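Local coordinates for Phthiocerol/phthiodiolone dimycocerosyl transferase (Mycobacterium tuberculosis, PDB 1Q9J), which probably catalyses the final step of phthiocerol dimycocerosate synthesis, transferring mycocerosyl groups from mycocerosic acid synthase onto both alcohols of phthiocerol and related diols, at residues S25-L30 and E117-L122. Sequence-based numbering, arbitrary orientation.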
loop_
_atom_site.group_PDB
_atom_site.type_symbol
_atom_site.label_atom_id
_atom_site.label_comp_id
_atom_site.label_asym_id
_atom_site.label_seq_id
_atom_site.Cartn_x
_atom_site.Cartn_y
_atom_site.Cartn_z
ATOM N N SER A 25 4.119 6.554 -3.906
ATOM C CA SER A 25 3.671 7.397 -5.001
ATOM C C SER A 25 2.462 6.749 -5.662
ATOM O O SER A 25 2.279 5.527 -5.635
ATOM C CB SER A 25 4.796 7.601 -6.031
ATOM O OG SER A 25 5.190 6.369 -6.637
ATOM N N MET A 26 1.650 7.602 -6.257
ATOM C CA MET A 26 0.453 7.182 -6.934
ATOM C C MET A 26 0.364 8.036 -8.187
ATOM O O MET A 26 0.221 9.261 -8.121
ATOM C CB MET A 26 -0.769 7.420 -6.053
ATOM C CG MET A 26 -1.991 6.631 -6.476
ATOM S SD MET A 26 -1.620 4.859 -6.361
ATOM C CE MET A 26 -1.515 4.446 -8.039
ATOM N N THR A 27 0.454 7.376 -9.333
ATOM C CA THR A 27 0.425 8.061 -10.605
ATOM C C THR A 27 -0.787 7.714 -11.447
ATOM O O THR A 27 -1.078 6.553 -11.719
ATOM C CB THR A 27 1.698 7.746 -11.384
ATOM O OG1 THR A 27 2.829 7.973 -10.529
ATOM C CG2 THR A 27 1.802 8.646 -12.615
ATOM N N ILE A 28 -1.496 8.755 -11.842
ATOM C CA ILE A 28 -2.673 8.610 -12.665
ATOM C C ILE A 28 -2.357 9.149 -14.059
ATOM O O ILE A 28 -2.080 10.344 -14.226
ATOM C CB ILE A 28 -3.858 9.423 -12.101
ATOM C CG1 ILE A 28 -4.195 8.974 -10.692
ATOM C CG2 ILE A 28 -5.057 9.277 -12.999
ATOM C CD1 ILE A 28 -3.424 9.709 -9.600
ATOM N N GLN A 29 -2.396 8.269 -15.052
ATOM C CA GLN A 29 -2.143 8.673 -16.427
ATOM C C GLN A 29 -3.433 9.319 -16.932
ATOM O O GLN A 29 -4.479 8.687 -16.915
ATOM C CB GLN A 29 -1.806 7.442 -17.267
ATOM C CG GLN A 29 -1.562 7.765 -18.718
ATOM C CD GLN A 29 -0.632 8.952 -18.891
ATOM O OE1 GLN A 29 0.492 8.949 -18.382
ATOM N NE2 GLN A 29 -1.098 9.978 -19.607
ATOM N N LEU A 30 -3.375 10.569 -17.375
ATOM C CA LEU A 30 -4.593 11.215 -17.847
ATOM C C LEU A 30 -4.644 11.486 -19.350
ATOM O O LEU A 30 -3.652 11.333 -20.072
ATOM C CB LEU A 30 -4.815 12.526 -17.094
ATOM C CG LEU A 30 -4.845 12.395 -15.571
ATOM C CD1 LEU A 30 -4.954 13.768 -14.926
ATOM C CD2 LEU A 30 -6.016 11.519 -15.171
ATOM N N GLU A 117 0.346 13.495 -16.581
ATOM C CA GLU A 117 0.538 12.478 -15.550
ATOM C C GLU A 117 0.476 13.135 -14.178
ATOM O O GLU A 117 1.285 14.009 -13.865
ATOM C CB GLU A 117 1.895 11.792 -15.674
ATOM C CG GLU A 117 2.154 11.121 -16.993
ATOM C CD GLU A 117 3.496 10.402 -17.018
ATOM O OE1 GLU A 117 3.948 10.021 -18.123
ATOM O OE2 GLU A 117 4.091 10.215 -15.930
ATOM N N LEU A 118 -0.487 12.715 -13.366
ATOM C CA LEU A 118 -0.633 13.251 -12.022
ATOM C C LEU A 118 0.055 12.249 -11.112
ATOM O O LEU A 118 -0.181 11.045 -11.215
ATOM C CB LEU A 118 -2.110 13.368 -11.654
ATOM C CG LEU A 118 -2.426 14.145 -10.379
ATOM C CD1 LEU A 118 -1.885 15.555 -10.493
ATOM C CD2 LEU A 118 -3.924 14.163 -10.156
ATOM N N THR A 119 0.924 12.737 -10.235
ATOM C CA THR A 119 1.634 11.850 -9.326
ATOM C C THR A 119 1.727 12.464 -7.949
ATOM O O THR A 119 2.239 13.571 -7.793
ATOM C CB THR A 119 3.053 11.561 -9.813
ATOM O OG1 THR A 119 3.001 11.138 -11.176
ATOM C CG2 THR A 119 3.696 10.465 -8.971
ATOM N N LEU A 120 1.229 11.731 -6.957
ATOM C CA LEU A 120 1.261 12.188 -5.581
ATOM C C LEU A 120 2.285 11.382 -4.804
ATOM O O LEU A 120 2.317 10.156 -4.884
ATOM C CB LEU A 120 -0.100 12.024 -4.922
ATOM C CG LEU A 120 -0.199 12.724 -3.564
ATOM C CD1 LEU A 120 -0.698 14.147 -3.779
ATOM C CD2 LEU A 120 -1.163 11.966 -2.657
ATOM N N TYR A 121 3.139 12.086 -4.074
ATOM C CA TYR A 121 4.157 11.439 -3.258
ATOM C C TYR A 121 3.788 11.696 -1.815
ATOM O O TYR A 121 3.543 12.837 -1.403
ATOM C CB TYR A 121 5.544 11.998 -3.538
ATOM C CG TYR A 121 6.032 11.713 -4.927
ATOM C CD1 TYR A 121 5.659 12.526 -5.988
ATOM C CD2 TYR A 121 6.877 10.625 -5.182
ATOM C CE1 TYR A 121 6.117 12.264 -7.269
ATOM C CE2 TYR A 121 7.341 10.351 -6.461
ATOM C CZ TYR A 121 6.956 11.176 -7.504
ATOM O OH TYR A 121 7.391 10.898 -8.785
ATOM N N LEU A 122 3.767 10.621 -1.045
ATOM C CA LEU A 122 3.360 10.699 0.335
ATOM C C LEU A 122 4.236 9.843 1.217
ATOM O O LEU A 122 4.415 8.660 0.966
ATOM C CB LEU A 122 1.925 10.218 0.420
ATOM C CG LEU A 122 1.164 10.449 1.714
ATOM C CD1 LEU A 122 1.121 11.931 2.060
ATOM C CD2 LEU A 122 -0.232 9.888 1.506
#
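Met26 and Leu120, and two residues further along Ile28 and Leu118, are the hydrogen-bonded pairs of two antiparallel strands. Each pair exchanges N-H and C=O in both directions; Leu120 N to Met26 O measures 2.9 Å, and Leu118 N reaches Ile28 O at 3.0 Å, nearly straight at 168°.

On the face bearing Ser25, Thr27 and Gln29, the facing threonines share a hydroxyl hydrogen bond, Thr27 OG1 to Thr119 OG1 at 3.2 Å. In both, OG1 lies anti to the carbonyl carbon and CG2 anti to the backbone N, which sets each hydroxyl near the other's methyl. Ser25 CB meets the Tyr121 ring obliquely, 3.8 Å from CD2, while Ser25 OG hydrogen-bonds to Gln367 O on strand 360-368. The Gln29 side chain crosses that of Glu117, amide and carboxylate planes 84° apart, and Gln29 NE2 donates to Leu30 O at 2.9 Å.

Apolar contact lies on the other face, Ile28 CB 4.3 Å from Leu118 CB. There Phe140 of helix 129-148 covers both residues. Strand 117-123 runs into the superfamily's HHxxxDG motif, with His124 the probable proton acceptor and Asp128 probably organising the site. In the mixed five-stranded sheet, 360-368 flanks 25-30 and 105-110 flanks 117-122.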